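Local coordinates for type C neurotoxin (Clostridium botulinum, PDB 3PME), which probably binds gangliosides and phospholipid on nerve-cell membranes, as the receptor-binding domain of a C/D mosaic botulinum neurotoxin, at residues 5-10 against 21-26; 83-88 against 104-109; 220-225 against 284-289; 307-312 against 328-333. All blocks are in the same frame, centred on the assembly; numbering follows the deposited sequence.

Interaction 1 of 4, residues 5-10 against 21-26; sequences SKILSL and SGYNAE
The Y23 ring lies obliquely across the backbone at I7. The ring edge meets the backbone carbonyl of K6: CE2 of Y23 is 3.4 Å from K6 O, near the ring plane. CD2 of Y23 is 3.8 Å from CA of I7. The I7 side chain crosses the ring obliquely and touches it through one branch, with CG2 of I7 4.0 Å from CE2 of Y23. CG1 of I7 holds the crowded position between the backbone N and the carbonyl carbon (chi1 61°), which sets CG2 beside the backbone N. I60 also packs on both side chains. The bend here is a classic beta bulge, with I7 and L8 both opposite I200 of strand 193-201. The bulge lies in strand 6-13, between strands 16-19 and 193-201 in the lectin-like jelly-roll half of the receptor-binding domain; the chain turns a corner at I7. S21 packs against the bulge, its CB facing the peptide between I7 and L8. Its OG, in the crowded position (chi1 68°), accepts from N of Y23 at 3.2 Å, an ST turn with an N-H...O angle of 161°. OD1 of D19 is a further hydrogen-bond partner. A25 closes the far end, its CB 3.9 Å from CD1 of L8, and V54 packs on both. No direct hydrogen bond joins the two segments. A water bridges them instead, within hydrogen-bonding distance of K6 O (2.8 Å) and S21 O.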
loop_
_atom_site.group_PDB
_atom_site.type_symbol
_atom_site.label_atom_id
_atom_site.label_comp_id
_atom_site.label_asym_id
_atom_site.label_seq_id
_atom_site.Cartn_x
_atom_site.Cartn_y
_atom_site.Cartn_z
ATOM N N SER A 5 1.327 20.216 -17.861
ATOM C CA SER A 5 2.629 19.821 -18.389
ATOM C C SER A 5 2.708 18.319 -18.630
ATOM O O SER A 5 3.764 17.796 -18.958
ATOM C CB SER A 5 3.742 20.245 -17.435
ATOM O OG SER A 5 3.593 19.611 -16.175
ATOM N N LYS A 6 1.587 17.630 -18.464
ATOM C CA LYS A 6 1.550 16.188 -18.678
ATOM C C LYS A 6 1.592 15.883 -20.175
ATOM O O LYS A 6 0.706 16.307 -20.920
ATOM C CB LYS A 6 0.291 15.602 -18.034
ATOM C CG LYS A 6 0.357 14.118 -17.757
ATOM C CD LYS A 6 -0.575 13.724 -16.610
ATOM C CE LYS A 6 -1.990 14.213 -16.848
ATOM N NZ LYS A 6 -2.939 13.702 -15.807
ATOM N N ILE A 7 2.620 15.168 -20.625
ATOM C CA ILE A 7 2.721 14.811 -22.039
ATOM C C ILE A 7 2.421 13.331 -22.290
ATOM O O ILE A 7 2.377 12.881 -23.429
ATOM C CB ILE A 7 4.073 15.233 -22.667
ATOM C CG1 ILE A 7 5.251 14.555 -21.970
ATOM C CG2 ILE A 7 4.225 16.751 -22.627
ATOM C CD1 ILE A 7 5.513 13.154 -22.458
ATOM N N LEU A 8 2.224 12.579 -21.210
ATOM C CA LEU A 8 1.779 11.193 -21.311
ATOM C C LEU A 8 1.075 10.839 -20.017
ATOM O O LEU A 8 1.575 11.131 -18.939
ATOM C CB LEU A 8 2.957 10.243 -21.553
ATOM C CG LEU A 8 2.580 8.760 -21.599
ATOM C CD1 LEU A 8 1.732 8.468 -22.825
ATOM C CD2 LEU A 8 3.829 7.888 -21.614
ATOM N N SER A 9 -0.109 10.249 -20.120
ATOM C CA SER A 9 -0.850 9.835 -18.944
ATOM C C SER A 9 -1.618 8.561 -19.271
ATOM O O SER A 9 -2.653 8.601 -19.952
ATOM C CB SER A 9 -1.808 10.950 -18.499
ATOM O OG SER A 9 -2.373 10.668 -17.231
ATOM N N LEU A 10 -1.106 7.424 -18.802
ATOM C CA LEU A 10 -1.761 6.153 -19.076
ATOM C C LEU A 10 -2.893 5.961 -18.086
ATOM O O LEU A 10 -2.678 5.836 -16.877
ATOM C CB LEU A 10 -0.777 4.983 -19.004
ATOM C CG LEU A 10 0.420 5.037 -19.952
ATOM C CD1 LEU A 10 1.288 3.801 -19.724
ATOM C CD2 LEU A 10 -0.035 5.126 -21.409
ATOM N N SER A 21 -3.499 12.274 -22.120
ATOM C CA SER A 21 -2.788 13.536 -21.956
ATOM C C SER A 21 -3.258 14.599 -22.943
ATOM O O SER A 21 -3.057 15.793 -22.721
ATOM C CB SER A 21 -1.284 13.327 -22.130
ATOM O OG SER A 21 -0.960 12.995 -23.473
ATOM N N GLY A 22 -3.868 14.152 -24.033
ATOM C CA GLY A 22 -4.268 15.043 -25.106
ATOM C C GLY A 22 -3.357 14.888 -26.308
ATOM O O GLY A 22 -3.662 15.379 -27.395
ATOM N N TYR A 23 -2.235 14.198 -26.117
ATOM C CA TYR A 23 -1.264 14.003 -27.190
ATOM C C TYR A 23 -1.435 12.666 -27.899
ATOM O O TYR A 23 -0.684 12.342 -28.811
ATOM C CB TYR A 23 0.169 14.152 -26.666
ATOM C CG TYR A 23 0.468 15.524 -26.119
ATOM C CD1 TYR A 23 0.896 16.549 -26.956
ATOM C CD2 TYR A 23 0.311 15.802 -24.769
ATOM C CE1 TYR A 23 1.171 17.810 -26.457
ATOM C CE2 TYR A 23 0.583 17.055 -24.260
ATOM C CZ TYR A 23 1.008 18.057 -25.109
ATOM O OH TYR A 23 1.276 19.311 -24.601
ATOM N N ASN A 24 -2.430 11.892 -27.472
ATOM C CA ASN A 24 -2.834 10.674 -28.169
ATOM C C ASN A 24 -1.711 9.700 -28.543
ATOM O O ASN A 24 -1.639 9.230 -29.677
ATOM C CB ASN A 24 -3.650 11.029 -29.419
ATOM C CG ASN A 24 -5.008 11.607 -29.079
ATOM O OD1 ASN A 24 -5.245 12.803 -29.247
ATOM N ND2 ASN A 24 -5.911 10.757 -28.591
ATOM N N ALA A 25 -0.845 9.373 -27.591
ATOM C CA ALA A 25 0.186 8.381 -27.870
ATOM C C ALA A 25 -0.478 7.063 -28.243
ATOM O O ALA A 25 -1.585 6.766 -27.784
ATOM C CB ALA A 25 1.088 8.188 -26.651
ATOM N N GLU A 26 0.191 6.272 -29.074
ATOM C CA GLU A 26 -0.274 4.920 -29.340
ATOM C C GLU A 26 0.086 4.014 -28.168
ATOM O O GLU A 26 1.229 3.996 -27.722
ATOM C CB GLU A 26 0.347 4.365 -30.621
ATOM C CG GLU A 26 0.030 2.900 -30.841
ATOM C CD GLU A 26 0.835 2.277 -31.966
ATOM O OE1 GLU A 26 1.634 2.993 -32.611
ATOM O OE2 GLU A 26 0.667 1.061 -32.202
HETATM O O HOH W 1 -1.858 17.294 -20.606
#

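Interaction 2 of 4, residues 83-88 against 104-109; sequences NSHNEY and IRNGNI
Three backbone hydrogen bonds carry the contact. Y88 and I104 form an antiparallel hydrogen-bonded pair. N of Y88 gives to O of I104 at 2.7 Å, nearly along the C=O axis, and N of I104 returns a bond to O of Y88 at 2.8 Å. The third bond is longer: N of N106 reaches O of N86 at 3.3 Å from above the carbonyl plane. CA-H...O contacts fill in between, the shortest from CA of N106 to O of S84 at 3.1 Å. A water joins S84 and G107: it lies by O of S84 and accepts from N of G107.

Among the side chains, E87 and R105 share one face of the sheet as a non-hydrogen-bonded pair. They cross obliquely, with carboxylate and guanidinium planes 61° apart. The salt bridge from OE1 of E87 to NE of R105 is long, at 3.8 Å, and the stronger salt bridge of R105 is to E110, through NH2. H85 and N106 run side by side in the same direction, and OD1 of N106 lies 3.4 Å from CD2 of H85. Y88 turns to the other face with I104. Its OH accepts from OG of S84 at 2.6 Å. That OG lies in the ring plane and also accepts from N of N86, closing an ST turn.

N108 and R105 close the type I' turn through two backbone bonds. The arrangement is a beta hairpin with a neighbouring antiparallel strand, part of the five-stranded sheet of the lectin-like jelly-roll half.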
loop_
_atom_site.group_PDB
_atom_site.type_symbol
_atom_site.label_atom_id
_atom_site.label_comp_id
_atom_site.label_asym_id
_atom_site.label_seq_id
_atom_site.Cartn_x
_atom_site.Cartn_y
_atom_site.Cartn_z
ATOM N N ASN A 83 12.942 -10.696 -3.784
ATOM C CA ASN A 83 13.948 -11.581 -3.196
ATOM C C ASN A 83 15.052 -11.975 -4.172
ATOM O O ASN A 83 16.131 -12.409 -3.769
ATOM C CB ASN A 83 13.258 -12.838 -2.650
ATOM C CG ASN A 83 14.212 -13.773 -1.932
ATOM O OD1 ASN A 83 14.895 -13.374 -0.985
ATOM N ND2 ASN A 83 14.252 -15.035 -2.369
ATOM N N SER A 84 14.782 -11.823 -5.460
ATOM C CA SER A 84 15.747 -12.196 -6.489
ATOM C C SER A 84 16.970 -11.272 -6.528
ATOM O O SER A 84 16.846 -10.047 -6.467
ATOM C CB SER A 84 15.065 -12.217 -7.855
ATOM O OG SER A 84 15.983 -12.562 -8.871
ATOM N N HIS A 85 18.152 -11.869 -6.648
ATOM C CA HIS A 85 19.388 -11.108 -6.737
ATOM C C HIS A 85 19.590 -10.561 -8.141
ATOM O O HIS A 85 20.456 -9.711 -8.366
ATOM C CB HIS A 85 20.584 -11.997 -6.374
ATOM C CG HIS A 85 20.637 -12.387 -4.932
ATOM N ND1 HIS A 85 20.002 -13.507 -4.439
ATOM C CD2 HIS A 85 21.265 -11.817 -3.877
ATOM C CE1 HIS A 85 20.229 -13.606 -3.142
ATOM N NE2 HIS A 85 20.991 -12.592 -2.775
ATOM N N ASN A 86 18.802 -11.065 -9.085
ATOM C CA ASN A 86 18.975 -10.737 -10.499
ATOM C C ASN A 86 18.499 -9.328 -10.859
ATOM O O ASN A 86 17.858 -8.648 -10.048
ATOM C CB ASN A 86 18.264 -11.768 -11.378
ATOM C CG ASN A 86 18.736 -13.192 -11.112
ATOM O OD1 ASN A 86 19.761 -13.409 -10.464
ATOM N ND2 ASN A 86 17.978 -14.170 -11.602
ATOM N N GLU A 87 18.833 -8.902 -12.075
ATOM C CA GLU A 87 18.411 -7.612 -12.609
ATOM C C GLU A 87 17.342 -7.793 -13.678
ATOM O O GLU A 87 17.484 -8.630 -14.566
ATOM C CB GLU A 87 19.607 -6.872 -13.211
ATOM C CG GLU A 87 19.227 -5.612 -13.967
ATOM C CD GLU A 87 20.430 -4.934 -14.584
ATOM O OE1 GLU A 87 21.241 -4.364 -13.826
ATOM O OE2 GLU A 87 20.569 -4.982 -15.825
ATOM N N TYR A 88 16.267 -7.015 -13.582
ATOM C CA TYR A 88 15.162 -7.098 -14.531
ATOM C C TYR A 88 14.872 -5.708 -15.079
ATOM O O TYR A 88 14.632 -4.782 -14.309
ATOM C CB TYR A 88 13.894 -7.632 -13.846
ATOM C CG TYR A 88 14.090 -8.953 -13.121
ATOM C CD1 TYR A 88 13.780 -10.155 -13.734
ATOM C CD2 TYR A 88 14.620 -8.990 -11.835
ATOM C CE1 TYR A 88 13.976 -11.366 -13.079
ATOM C CE2 TYR A 88 14.817 -10.192 -11.176
ATOM C CZ TYR A 88 14.495 -11.372 -11.804
ATOM O OH TYR A 88 14.704 -12.567 -11.145
ATOM N N ILE A 104 14.627 -3.418 -11.825
ATOM C CA ILE A 104 14.599 -3.942 -10.469
ATOM C C ILE A 104 15.820 -4.832 -10.340
ATOM O O ILE A 104 16.106 -5.638 -11.220
ATOM C CB ILE A 104 13.338 -4.799 -10.233
ATOM C CG1 ILE A 104 12.090 -3.926 -10.304
ATOM C CG2 ILE A 104 13.417 -5.550 -8.907
ATOM C CD1 ILE A 104 12.003 -2.954 -9.202
ATOM N N ARG A 105 16.566 -4.676 -9.259
ATOM C CA ARG A 105 17.732 -5.515 -9.068
ATOM C C ARG A 105 17.987 -5.738 -7.592
ATOM O O ARG A 105 18.189 -4.788 -6.837
ATOM C CB ARG A 105 18.967 -4.900 -9.725
ATOM C CG ARG A 105 20.231 -5.684 -9.445
ATOM C CD ARG A 105 21.433 -5.103 -10.187
ATOM N NE ARG A 105 21.528 -3.652 -10.060
ATOM C CZ ARG A 105 21.953 -3.024 -8.969
ATOM N NH1 ARG A 105 22.312 -3.717 -7.894
ATOM N NH2 ARG A 105 22.009 -1.700 -8.946
ATOM N N ASN A 106 17.957 -7.005 -7.189
ATOM C CA ASN A 106 18.254 -7.375 -5.812
ATOM C C ASN A 106 17.510 -6.504 -4.797
ATOM O O ASN A 106 18.112 -5.971 -3.865
ATOM C CB ASN A 106 19.770 -7.292 -5.574
ATOM C CG ASN A 106 20.196 -7.984 -4.293
ATOM O OD1 ASN A 106 19.506 -8.875 -3.801
ATOM N ND2 ASN A 106 21.337 -7.578 -3.748
ATOM N N GLY A 107 16.204 -6.342 -4.979
ATOM C CA GLY A 107 15.408 -5.621 -4.004
ATOM C C GLY A 107 15.585 -4.111 -4.038
ATOM O O GLY A 107 15.220 -3.417 -3.103
ATOM N N ASN A 108 16.150 -3.622 -5.134
ATOM C CA ASN A 108 16.285 -2.190 -5.381
ATOM C C ASN A 108 15.527 -1.821 -6.646
ATOM O O ASN A 108 15.409 -2.639 -7.554
ATOM C CB ASN A 108 17.757 -1.807 -5.588
ATOM C CG ASN A 108 18.596 -1.964 -4.331
ATOM O OD1 ASN A 108 18.783 -1.011 -3.572
ATOM N ND2 ASN A 108 19.112 -3.169 -4.112
ATOM N N ILE A 109 15.012 -0.596 -6.710
ATOM C CA ILE A 109 14.619 -0.035 -8.002
ATOM C C ILE A 109 15.723 0.897 -8.470
ATOM O O ILE A 109 16.356 1.592 -7.663
ATOM C CB ILE A 109 13.261 0.713 -7.984
ATOM C CG1 ILE A 109 13.251 1.820 -6.938
ATOM C CG2 ILE A 109 12.112 -0.246 -7.764
ATOM C CD1 ILE A 109 12.180 2.860 -7.208
HETATM O O HOH W 2 15.129 -7.989 -7.072
#

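Interaction 3 of 4, residues 220-225 against 284-289; sequences RNVIKD and YSRILN
I223 lays its side chain along the backbone of 287-289. CG1 of I223 is 3.4 Å from O of I287, and CD1 of I223 runs on to CA of N289 at 3.8 Å. CB points toward the other segment; CG1, anti to the carbonyl carbon (chi1 -52°), then lies beside O of I287. The same CG1 meets CG2 of I287, and I345 of strand 343-347 packs against both isoleucines, making an apolar patch on this side of the paired backbones. On the other side V222 and L288 cross obliquely, with CG2 of V222 4.0 Å from CD2 of L288. L288 also wraps over a carbonyl: its CB is 3.4 Å from O of N221.

Two backbone bonds hold the segments together. N of N289 gives to O of N221 at 2.8 Å, from above the carbonyl plane, and CA of L288 adds a CH...O contact to the same oxygen. N of I223 gives to O of I287 at 2.9 Å, in the carbonyl plane. K224 curls back so that NZ meets O of V222 on a lone pair. I218 and L219 also offer their carbonyls, so NZ of this buried lysine has three carbonyl oxygens as acceptors. OD1 of N289 is hydrogen-bonded to the backbone N of N347.

Between the loops after helix 207-218 and before strand 292-299, V222 and L288 form an isolated beta bridge in the C-terminal beta-trefoil half.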
loop_
_atom_site.group_PDB
_atom_site.type_symbol
_atom_site.label_atom_id
_atom_site.label_comp_id
_atom_site.label_asym_id
_atom_site.label_seq_id
_atom_site.Cartn_x
_atom_site.Cartn_y
_atom_site.Cartn_z
ATOM N N ARG A 220 -7.135 9.376 -0.452
ATOM C CA ARG A 220 -7.247 9.546 0.982
ATOM C C ARG A 220 -8.626 9.146 1.510
ATOM O O ARG A 220 -8.777 8.946 2.705
ATOM C CB ARG A 220 -6.927 10.987 1.384
ATOM C CG ARG A 220 -5.484 11.387 1.126
ATOM C CD ARG A 220 -4.891 12.110 2.323
ATOM N NE ARG A 220 -3.491 12.463 2.100
ATOM C CZ ARG A 220 -2.453 11.770 2.563
ATOM N NH1 ARG A 220 -2.648 10.681 3.290
ATOM N NH2 ARG A 220 -1.216 12.176 2.308
ATOM N N ASN A 221 -9.624 9.048 0.633
ATOM C CA ASN A 221 -10.951 8.586 1.065
ATOM C C ASN A 221 -10.993 7.117 1.402
ATOM O O ASN A 221 -11.931 6.657 2.064
ATOM C CB ASN A 221 -11.999 8.806 -0.020
ATOM C CG ASN A 221 -12.361 10.255 -0.192
ATOM O OD1 ASN A 221 -12.016 11.088 0.637
ATOM N ND2 ASN A 221 -13.066 10.563 -1.271
ATOM N N VAL A 222 -10.012 6.377 0.907
ATOM C CA VAL A 222 -10.089 4.923 0.899
ATOM C C VAL A 222 -9.158 4.354 1.956
ATOM O O VAL A 222 -7.970 4.663 1.972
ATOM C CB VAL A 222 -9.717 4.357 -0.494
ATOM C CG1 VAL A 222 -9.798 2.839 -0.497
ATOM C CG2 VAL A 222 -10.637 4.952 -1.581
ATOM N N ILE A 223 -9.696 3.544 2.865
ATOM C CA ILE A 223 -8.832 2.885 3.832
ATOM C C ILE A 223 -8.021 1.847 3.075
ATOM O O ILE A 223 -8.513 1.263 2.114
ATOM C CB ILE A 223 -9.641 2.178 4.942
ATOM C CG1 ILE A 223 -10.656 3.137 5.568
ATOM C CG2 ILE A 223 -8.702 1.609 5.993
ATOM C CD1 ILE A 223 -10.046 4.300 6.336
ATOM N N LYS A 224 -6.777 1.617 3.492
ATOM C CA LYS A 224 -5.926 0.666 2.779
ATOM C C LYS A 224 -5.634 -0.598 3.571
ATOM O O LYS A 224 -5.626 -0.591 4.802
ATOM C CB LYS A 224 -4.587 1.319 2.422
ATOM C CG LYS A 224 -4.726 2.642 1.697
ATOM C CD LYS A 224 -5.571 2.522 0.441
ATOM C CE LYS A 224 -5.404 3.783 -0.422
ATOM N NZ LYS A 224 -5.738 5.023 0.355
ATOM N N ASP A 225 -5.396 -1.693 2.857
ATOM C CA ASP A 225 -4.844 -2.880 3.505
ATOM C C ASP A 225 -3.328 -2.728 3.673
ATOM O O ASP A 225 -2.741 -1.688 3.319
ATOM C CB ASP A 225 -5.261 -4.195 2.797
ATOM C CG ASP A 225 -4.591 -4.405 1.436
ATOM O OD1 ASP A 225 -3.598 -3.719 1.098
ATOM O OD2 ASP A 225 -5.057 -5.292 0.688
ATOM N N TYR A 284 -17.956 -6.646 -0.610
ATOM C CA TYR A 284 -16.682 -6.369 -1.260
ATOM C C TYR A 284 -16.508 -4.939 -1.784
ATOM O O TYR A 284 -15.571 -4.673 -2.523
ATOM C CB TYR A 284 -16.376 -7.406 -2.342
ATOM C CG TYR A 284 -16.371 -8.830 -1.814
ATOM C CD1 TYR A 284 -17.518 -9.598 -1.848
ATOM C CD2 TYR A 284 -15.215 -9.398 -1.286
ATOM C CE1 TYR A 284 -17.531 -10.898 -1.368
ATOM C CE2 TYR A 284 -15.214 -10.700 -0.809
ATOM C CZ TYR A 284 -16.378 -11.441 -0.853
ATOM O OH TYR A 284 -16.400 -12.739 -0.388
ATOM N N SER A 285 -17.385 -4.021 -1.387
ATOM C CA SER A 285 -17.166 -2.611 -1.735
ATOM C C SER A 285 -16.027 -1.999 -0.909
ATOM O O SER A 285 -15.643 -2.535 0.136
ATOM C CB SER A 285 -18.446 -1.782 -1.597
ATOM O OG SER A 285 -18.858 -1.658 -0.253
ATOM N N ARG A 286 -15.472 -0.896 -1.393
ATOM C CA ARG A 286 -14.367 -0.248 -0.686
ATOM C C ARG A 286 -14.806 0.338 0.639
ATOM O O ARG A 286 -15.904 0.895 0.756
ATOM C CB ARG A 286 -13.731 0.843 -1.550
ATOM C CG ARG A 286 -13.023 0.317 -2.777
ATOM C CD ARG A 286 -12.538 1.461 -3.646
ATOM N NE ARG A 286 -11.621 0.988 -4.679
ATOM C CZ ARG A 286 -10.926 1.790 -5.485
ATOM N NH1 ARG A 286 -11.064 3.103 -5.389
ATOM N NH2 ARG A 286 -10.108 1.274 -6.392
ATOM N N ILE A 287 -13.942 0.204 1.640
ATOM C CA ILE A 287 -14.176 0.795 2.945
ATOM C C ILE A 287 -13.586 2.196 2.975
ATOM O O ILE A 287 -12.401 2.391 2.697
ATOM C CB ILE A 287 -13.581 -0.068 4.058
ATOM C CG1 ILE A 287 -14.246 -1.452 4.031
ATOM C CG2 ILE A 287 -13.798 0.596 5.410
ATOM C CD1 ILE A 287 -13.674 -2.443 5.041
ATOM N N LEU A 288 -14.422 3.171 3.292
ATOM C CA LEU A 288 -14.026 4.570 3.227
ATOM C C LEU A 288 -13.774 5.174 4.592
ATOM O O LEU A 288 -14.314 4.742 5.601
ATOM C CB LEU A 288 -15.101 5.393 2.507
ATOM C CG LEU A 288 -15.453 4.922 1.101
ATOM C CD1 LEU A 288 -16.412 5.911 0.439
ATOM C CD2 LEU A 288 -14.211 4.722 0.238
ATOM N N ASN A 289 -12.932 6.195 4.599
ATOM C CA ASN A 289 -12.705 6.999 5.772
ATOM C C ASN A 289 -14.006 7.440 6.456
ATOM O O ASN A 289 -14.860 8.088 5.838
ATOM C CB ASN A 289 -11.861 8.206 5.338
ATOM C CG ASN A 289 -11.507 9.110 6.480
ATOM O OD1 ASN A 289 -11.003 8.668 7.512
ATOM N ND2 ASN A 289 -11.770 10.404 6.307
#

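Interaction 4 of 4, residues 307-312 against 328-333; sequences IRDTDT and ALKLQS
Backbone hydrogen bonds pair the strands. I307 and K330 form the hydrogen-bonded pair: N of I307 gives to O of K330 and N of K330 to O of I307, each at 2.8 Å. N of D309 extends the pairing to O of A328 at 2.9 Å. All three bonds are nearly straight and in the carbonyl planes.

Van der Waals contact centres on I307: CG1 lies near CB of K330, CG2 near CB of Q332, and CD1 meets the amide oxygen OE1 of Q332 at 3.6 Å. CG1 takes the crowded position (chi1 62°), and the I307 and Q332 side chains cross nearly at right angles. NE2 of Q332 is hydrogen-bonded to O of N334. On the opposite face CD2 of L329 reaches CA of R308.

Charged groups gather round D309. K330 bends at chi3 and brings CD to 3.6 Å from CG of D309, so its methylene chain does the touching. NZ stays 4.0 Å from OD1 of D309, too far for a salt bridge, though the opposite charges probably still attract. The salt bridge of D309 is with R377, through OD2. That oxygen also accepts from a water bonded to O of D311 and N of A328. R308 grips O of D309 side-on: NE, at 2.9 Å, and NH1 share this one oxygen, near the guanidinium plane.

Strands 302-308 and 326-332 make an antiparallel pair in the beta-trefoil subdomain.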
loop_
_atom_site.group_PDB
_atom_site.type_symbol
_atom_site.label_atom_id
_atom_site.label_comp_id
_atom_site.label_asym_id
_atom_site.label_seq_id
_atom_site.Cartn_x
_atom_site.Cartn_y
_atom_site.Cartn_z
ATOM N N ILE A 307 -17.465 -7.271 19.959
ATOM C CA ILE A 307 -18.112 -6.187 20.684
ATOM C C ILE A 307 -17.196 -5.644 21.756
ATOM O O ILE A 307 -16.273 -6.323 22.183
ATOM C CB ILE A 307 -19.430 -6.640 21.342
ATOM C CG1 ILE A 307 -19.176 -7.752 22.370
ATOM C CG2 ILE A 307 -20.418 -7.088 20.269
ATOM C CD1 ILE A 307 -20.357 -8.004 23.326
ATOM N N ARG A 308 -17.450 -4.407 22.154
ATOM C CA ARG A 308 -16.806 -3.821 23.322
ATOM C C ARG A 308 -17.466 -4.372 24.583
ATOM O O ARG A 308 -18.684 -4.546 24.622
ATOM C CB ARG A 308 -16.988 -2.304 23.286
ATOM C CG ARG A 308 -15.931 -1.516 24.017
ATOM C CD ARG A 308 -16.469 -0.147 24.414
ATOM N NE ARG A 308 -17.286 -0.289 25.607
ATOM C CZ ARG A 308 -17.967 0.684 26.194
ATOM N NH1 ARG A 308 -18.659 0.417 27.288
ATOM N NH2 ARG A 308 -17.954 1.919 25.700
ATOM N N ASP A 309 -16.674 -4.650 25.614
ATOM C CA ASP A 309 -17.231 -5.003 26.918
ATOM C C ASP A 309 -17.897 -3.753 27.502
ATOM O O ASP A 309 -17.452 -2.625 27.257
ATOM C CB ASP A 309 -16.115 -5.501 27.842
ATOM C CG ASP A 309 -16.623 -6.378 28.962
ATOM O OD1 ASP A 309 -17.852 -6.474 29.146
ATOM O OD2 ASP A 309 -15.782 -6.974 29.664
ATOM N N THR A 310 -18.977 -3.945 28.254
ATOM C CA THR A 310 -19.707 -2.839 28.874
ATOM C C THR A 310 -18.986 -2.313 30.118
ATOM O O THR A 310 -19.046 -1.122 30.426
ATOM C CB THR A 310 -21.135 -3.283 29.263
ATOM O OG1 THR A 310 -21.043 -4.379 30.167
ATOM C CG2 THR A 310 -21.899 -3.742 28.032
ATOM N N ASP A 311 -18.310 -3.204 30.836
ATOM C CA ASP A 311 -17.530 -2.790 32.002
ATOM C C ASP A 311 -16.027 -2.841 31.729
ATOM O O ASP A 311 -15.575 -3.564 30.836
ATOM C CB ASP A 311 -17.891 -3.632 33.227
ATOM C CG ASP A 311 -19.239 -3.244 33.822
ATOM O OD1 ASP A 311 -19.818 -2.225 33.382
ATOM O OD2 ASP A 311 -19.714 -3.951 34.735
ATOM N N THR A 312 -15.264 -2.068 32.497
ATOM C CA THR A 312 -13.811 -2.001 32.299
ATOM C C THR A 312 -13.111 -3.276 32.767
ATOM O O THR A 312 -13.728 -4.138 33.385
ATOM C CB THR A 312 -13.169 -0.817 33.057
ATOM O OG1 THR A 312 -13.360 -1.000 34.468
ATOM C CG2 THR A 312 -13.774 0.509 32.620
ATOM N N ALA A 328 -12.157 -4.337 27.471
ATOM C CA ALA A 328 -11.774 -5.463 26.643
ATOM C C ALA A 328 -12.754 -5.625 25.481
ATOM O O ALA A 328 -13.832 -5.017 25.455
ATOM C CB ALA A 328 -11.736 -6.734 27.480
ATOM N N LEU A 329 -12.357 -6.451 24.520
ATOM C CA LEU A 329 -13.217 -6.802 23.396
ATOM C C LEU A 329 -13.631 -8.256 23.550
ATOM O O LEU A 329 -12.872 -9.077 24.070
ATOM C CB LEU A 329 -12.465 -6.597 22.086
ATOM C CG LEU A 329 -11.913 -5.194 21.866
ATOM C CD1 LEU A 329 -11.264 -5.168 20.499
ATOM C CD2 LEU A 329 -13.020 -4.149 21.959
ATOM N N LYS A 330 -14.839 -8.584 23.100
ATOM C CA LYS A 330 -15.361 -9.935 23.263
ATOM C C LYS A 330 -16.003 -10.392 21.972
ATOM O O LYS A 330 -16.255 -9.584 21.086
ATOM C CB LYS A 330 -16.415 -9.968 24.381
ATOM C CG LYS A 330 -15.921 -9.394 25.702
ATOM C CD LYS A 330 -17.052 -9.179 26.691
ATOM C CE LYS A 330 -17.660 -10.491 27.130
ATOM N NZ LYS A 330 -18.749 -10.270 28.127
ATOM N N LEU A 331 -16.263 -11.693 21.881
ATOM C CA LEU A 331 -17.020 -12.265 20.770
ATOM C C LEU A 331 -18.482 -12.446 21.179
ATOM O O LEU A 331 -18.774 -12.890 22.297
ATOM C CB LEU A 331 -16.432 -13.621 20.364
ATOM C CG LEU A 331 -15.010 -13.596 19.789
ATOM C CD1 LEU A 331 -14.543 -14.973 19.338
ATOM C CD2 LEU A 331 -14.954 -12.609 18.640
ATOM N N GLN A 332 -19.387 -12.119 20.264
ATOM C CA GLN A 332 -20.828 -12.292 20.474
ATOM C C GLN A 332 -21.411 -13.138 19.344
ATOM O O GLN A 332 -21.172 -12.865 18.169
ATOM C CB GLN A 332 -21.521 -10.921 20.514
ATOM C CG GLN A 332 -23.046 -10.990 20.480
ATOM C CD GLN A 332 -23.680 -9.641 20.746
ATOM O OE1 GLN A 332 -23.463 -9.031 21.800
ATOM N NE2 GLN A 332 -24.454 -9.155 19.787
ATOM N N SER A 333 -22.202 -14.159 19.686
ATOM C CA SER A 333 -22.733 -15.049 18.649
ATOM C C SER A 333 -24.037 -14.539 18.042
ATOM O O SER A 333 -24.392 -14.921 16.925
ATOM C CB SER A 333 -22.909 -16.472 19.186
ATOM O OG SER A 333 -23.793 -16.456 20.278
HETATM O O HOH W 3 -13.504 -5.148 29.976
#

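The four contacts follow one another along the chain without touching. Interactions 1 and 2 lie in the N-terminal lectin-like half, their centres about 30 Å apart. Interactions 3 and 4 lie in the C-terminal trefoil half, about 25 Å apart between centres. Interaction 3 is nearest the middle of the chain, its centre about 12 Å from the chain centre, and it comes within about 14 Å of interaction 1 and about 18 Å of interaction 2 between nearest atoms. Interaction 4 lies far out on the trefoil side, about 54 Å from interaction 1 between centres, and on the opposite side of the chain's centre from interactions 1 and 2.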